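Local coordinates for REP protein (Adeno-associated virus 5, PDB 1UUT), which probably nicks and binds viral DNA at the replication origin through its metal-dependent HUH-type endonuclease domain, at residues V79-G84 / E161-W166. Sequence-based numbering, arbitrary orientation.
Sequences VQFEKG and ELQWAW. With MG (magnesium ion), chain E.
A classic beta bulge interrupts the antiparallel pairing of 79-83 with the edge strand 162-166, beside the metal site of the Rep catalytic domain. The evidence lies at Phe81 O, which accepts Gln163 N at 2.9 Å and, weakly, Trp164 N at 3.4 Å, so two residues face one. Regular pairing resumes on both sides: Trp166 N reaches Val79 O at 2.8 Å, and Lys83 N donates to Glu161 O at 2.8 Å. On one face, the six-membered ring of Trp166 brings CE3 to within 3.8 Å of Val79 CG1, while its CZ3 meets Phe81 CB. On the other, Leu162 CD1 abuts Gln80 CD at 3.6 Å, the two side chains crossing at about a right angle. Gln80 is extended, chi1 -179° and chi2 160°, which carries NE2 to the anti side of Glu82 OE2 and probably helps orient the carboxylate, whose OE1 binds magnesium at 2.4 Å. Water 1 on that ion donates to Glu161 OE2, which also forms a salt bridge with Lys157. His89 of the neighbouring strand 88-95 also ligates the metal; helix 50-71 packs against Phe81 and both tryptophans, and helix 179-194 against Leu162 and Ala165, its Arg182 holding Gln80 OE1 while Leu154 O takes NE2.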
ATOM      1  N   VAL A  79       3.686  -3.094   2.366  1.00 15.46           N
ATOM      2  CA  VAL A  79       2.841  -2.060   1.782  1.00 13.95           C
ATOM      3  C   VAL A  79       3.659  -0.783   1.706  1.00 14.02           C
ATOM      4  O   VAL A  79       4.334  -0.424   2.669  1.00 15.11           O
ATOM      5  CB  VAL A  79       1.589  -1.811   2.660  1.00 12.56           C
ATOM      6  CG1 VAL A  79       0.746  -0.686   2.082  1.00 11.74           C
ATOM      7  CG2 VAL A  79       0.765  -3.081   2.761  1.00 12.05           C
ATOM      8  N   GLN A  80       3.596  -0.102   0.567  1.00 12.50           N
ATOM      9  CA  GLN A  80       4.345   1.133   0.381  1.00 11.84           C
ATOM     10  C   GLN A  80       3.428   2.209  -0.188  1.00 12.54           C
ATOM     11  O   GLN A  80       2.733   1.978  -1.171  1.00 13.59           O
ATOM     12  CB  GLN A  80       5.540   0.888  -0.556  1.00 11.57           C
ATOM     13  CG  GLN A  80       6.425   2.110  -0.798  1.00 11.72           C
ATOM     14  CD  GLN A  80       7.809   1.750  -1.310  1.00 16.60           C
ATOM     15  OE1 GLN A  80       8.638   1.233  -0.570  1.00 18.26           O
ATOM     16  NE2 GLN A  80       8.067   2.038  -2.571  1.00 14.34           N
ATOM     17  N   PHE A  81       3.364   3.350   0.486  1.00 13.23           N
ATOM     18  CA  PHE A  81       2.544   4.469   0.047  1.00 12.93           C
ATOM     19  C   PHE A  81       3.430   5.380  -0.803  1.00 14.96           C
ATOM     20  O   PHE A  81       4.511   5.798  -0.363  1.00 16.38           O
ATOM     21  CB  PHE A  81       2.004   5.232   1.261  1.00 12.26           C
ATOM     22  CG  PHE A  81       0.958   6.246   0.917  1.00 13.07           C
ATOM     23  CD1 PHE A  81       0.922   7.470   1.572  1.00 13.64           C
ATOM     24  CD2 PHE A  81       0.008   5.977  -0.059  1.00 12.90           C
ATOM     25  CE1 PHE A  81      -0.054   8.411   1.251  1.00 13.78           C
ATOM     26  CE2 PHE A  81      -0.963   6.904  -0.383  1.00 13.09           C
ATOM     27  CZ  PHE A  81      -0.997   8.127   0.272  1.00 13.63           C
ATOM     28  N   GLU A  82       2.979   5.692  -2.013  1.00 14.92           N
ATOM     29  CA  GLU A  82       3.757   6.529  -2.917  1.00 15.71           C
ATOM     30  C   GLU A  82       2.991   7.710  -3.472  1.00 17.46           C
ATOM     31  O   GLU A  82       1.770   7.662  -3.619  1.00 19.55           O
ATOM     32  CB  GLU A  82       4.264   5.691  -4.085  1.00 15.11           C
ATOM     33  CG  GLU A  82       5.183   4.563  -3.664  1.00 18.93           C
ATOM     34  CD  GLU A  82       5.504   3.621  -4.794  1.00 19.56           C
ATOM     35  OE1 GLU A  82       5.155   3.938  -5.944  1.00 21.28           O
ATOM     36  OE2 GLU A  82       6.092   2.554  -4.530  1.00 17.89           O
ATOM     37  N   LYS A  83       3.719   8.788  -3.730  1.00 15.74           N
ATOM     38  CA  LYS A  83       3.156   9.989  -4.307  1.00 15.68           C
ATOM     39  C   LYS A  83       3.643   9.954  -5.751  1.00 17.77           C
ATOM     40  O   LYS A  83       4.790  10.285  -6.033  1.00 20.01           O
ATOM     41  CB  LYS A  83       3.679  11.226  -3.572  1.00  9.84           C
ATOM     42  CG  LYS A  83       3.309  12.566  -4.197  1.00 13.44           C
ATOM     43  CD  LYS A  83       3.883  13.688  -3.359  1.00 20.78           C
ATOM     44  CE  LYS A  83       4.050  14.976  -4.148  1.00 36.89           C
ATOM     45  NZ  LYS A  83       2.767  15.623  -4.490  1.00 35.22           N
ATOM     46  N   GLY A  84       2.804   9.420  -6.631  1.00 18.88           N
ATOM     47  CA  GLY A  84       3.148   9.328  -8.036  1.00 21.67           C
ATOM     48  C   GLY A  84       2.984  10.659  -8.740  1.00 23.32           C
ATOM     49  O   GLY A  84       2.613  11.653  -8.121  1.00 24.69           O
ATOM     50  N   GLU A 161       8.616  10.716  -3.713  1.00 16.76           N
ATOM     51  CA  GLU A 161       7.776   9.661  -4.261  1.00 17.49           C
ATOM     52  C   GLU A 161       7.455   8.644  -3.155  1.00 19.85           C
ATOM     53  O   GLU A 161       6.312   8.206  -3.016  1.00 21.45           O
ATOM     54  CB  GLU A 161       8.438   8.971  -5.443  1.00 17.06           C
ATOM     55  CG  GLU A 161       7.554   7.898  -6.040  1.00 24.54           C
ATOM     56  CD  GLU A 161       8.142   7.250  -7.264  1.00 33.07           C
ATOM     57  OE1 GLU A 161       9.355   7.406  -7.511  1.00 37.84           O
ATOM     58  OE2 GLU A 161       7.383   6.576  -7.985  1.00 36.21           O
ATOM     59  N   LEU A 162       8.466   8.249  -2.384  1.00 18.91           N
ATOM     60  CA  LEU A 162       8.242   7.337  -1.267  1.00 17.22           C
ATOM     61  C   LEU A 162       7.633   8.178  -0.148  1.00 16.14           C
ATOM     62  O   LEU A 162       8.203   9.209   0.232  1.00 14.54           O
ATOM     63  CB  LEU A 162       9.563   6.733  -0.778  1.00 16.70           C
ATOM     64  CG  LEU A 162       9.525   5.989   0.566  1.00 15.33           C
ATOM     65  CD1 LEU A 162       8.659   4.733   0.477  1.00 13.45           C
ATOM     66  CD2 LEU A 162      10.938   5.629   0.981  1.00 15.03           C
ATOM     67  N   GLN A 163       6.455   7.786   0.331  1.00 14.62           N
ATOM     68  CA  GLN A 163       5.812   8.518   1.416  1.00 14.16           C
ATOM     69  C   GLN A 163       5.894   7.757   2.739  1.00 13.82           C
ATOM     70  O   GLN A 163       6.073   8.360   3.791  1.00 15.49           O
ATOM     71  CB  GLN A 163       4.346   8.820   1.081  1.00 13.37           C
ATOM     72  CG  GLN A 163       4.148   9.854  -0.018  1.00 12.09           C
ATOM     73  CD  GLN A 163       4.429  11.261   0.459  1.00 13.03           C
ATOM     74  OE1 GLN A 163       3.872  11.708   1.458  1.00 15.52           O
ATOM     75  NE2 GLN A 163       5.290  11.968  -0.251  1.00 15.35           N
ATOM     76  N   TRP A 164       5.781   6.435   2.685  1.00 12.19           N
ATOM     77  CA  TRP A 164       5.824   5.603   3.885  1.00 11.95           C
ATOM     78  C   TRP A 164       5.731   4.140   3.435  1.00 12.71           C
ATOM     79  O   TRP A 164       5.378   3.856   2.285  1.00 13.26           O
ATOM     80  CB  TRP A 164       4.624   5.938   4.786  1.00 12.50           C
ATOM     81  CG  TRP A 164       4.823   5.669   6.259  1.00 12.89           C
ATOM     82  CD1 TRP A 164       4.520   4.521   6.938  1.00 12.52           C
ATOM     83  CD2 TRP A 164       5.323   6.588   7.237  1.00 13.42           C
ATOM     84  NE1 TRP A 164       4.793   4.671   8.276  1.00 12.64           N
ATOM     85  CE2 TRP A 164       5.286   5.934   8.489  1.00 13.59           C
ATOM     86  CE3 TRP A 164       5.797   7.906   7.178  1.00 14.08           C
ATOM     87  CZ2 TRP A 164       5.702   6.553   9.679  1.00 14.76           C
ATOM     88  CZ3 TRP A 164       6.210   8.522   8.359  1.00 14.83           C
ATOM     89  CH2 TRP A 164       6.158   7.843   9.594  1.00 14.99           C
ATOM     90  N   ALA A 165       6.035   3.216   4.341  1.00 11.41           N
ATOM     91  CA  ALA A 165       5.966   1.791   4.041  1.00 11.71           C
ATOM     92  C   ALA A 165       5.797   1.050   5.359  1.00 12.65           C
ATOM     93  O   ALA A 165       6.196   1.553   6.412  1.00 13.24           O
ATOM     94  CB  ALA A 165       7.225   1.321   3.312  1.00 11.36           C
ATOM     95  N   TRP A 166       5.162  -0.117   5.302  1.00 12.31           N
ATOM     96  CA  TRP A 166       4.906  -0.957   6.474  1.00 13.20           C
ATOM     97  C   TRP A 166       5.178  -2.398   6.048  1.00 14.28           C
ATOM     98  O   TRP A 166       5.040  -2.742   4.870  1.00 14.14           O
ATOM     99  CB  TRP A 166       3.429  -0.890   6.908  1.00 12.92           C
ATOM    100  CG  TRP A 166       2.833   0.478   7.187  1.00 12.91           C
ATOM    101  CD1 TRP A 166       2.582   1.025   8.413  1.00 12.97           C
ATOM    102  CD2 TRP A 166       2.336   1.422   6.219  1.00 13.24           C
ATOM    103  NE1 TRP A 166       1.957   2.246   8.271  1.00 13.41           N
ATOM    104  CE2 TRP A 166       1.793   2.513   6.936  1.00 13.02           C
ATOM    105  CE3 TRP A 166       2.296   1.451   4.813  1.00 13.14           C
ATOM    106  CZ2 TRP A 166       1.217   3.619   6.303  1.00 12.52           C
ATOM    107  CZ3 TRP A 166       1.725   2.554   4.179  1.00 12.97           C
ATOM    108  CH2 TRP A 166       1.192   3.622   4.927  1.00 13.05           C
TER
HETATM  109 MG    MG E1196       4.211   3.373  -8.125  1.00 45.73          MG
HETATM  110  O   HOH W   1       4.542   5.405  -8.390  1.00 42.07           O
HETATM  111  O   HOH W   2       2.869   2.593  -9.503  1.00 49.17           O
HETATM  112  O   HOH W   3       5.908   2.452  -8.861  1.00 43.20           O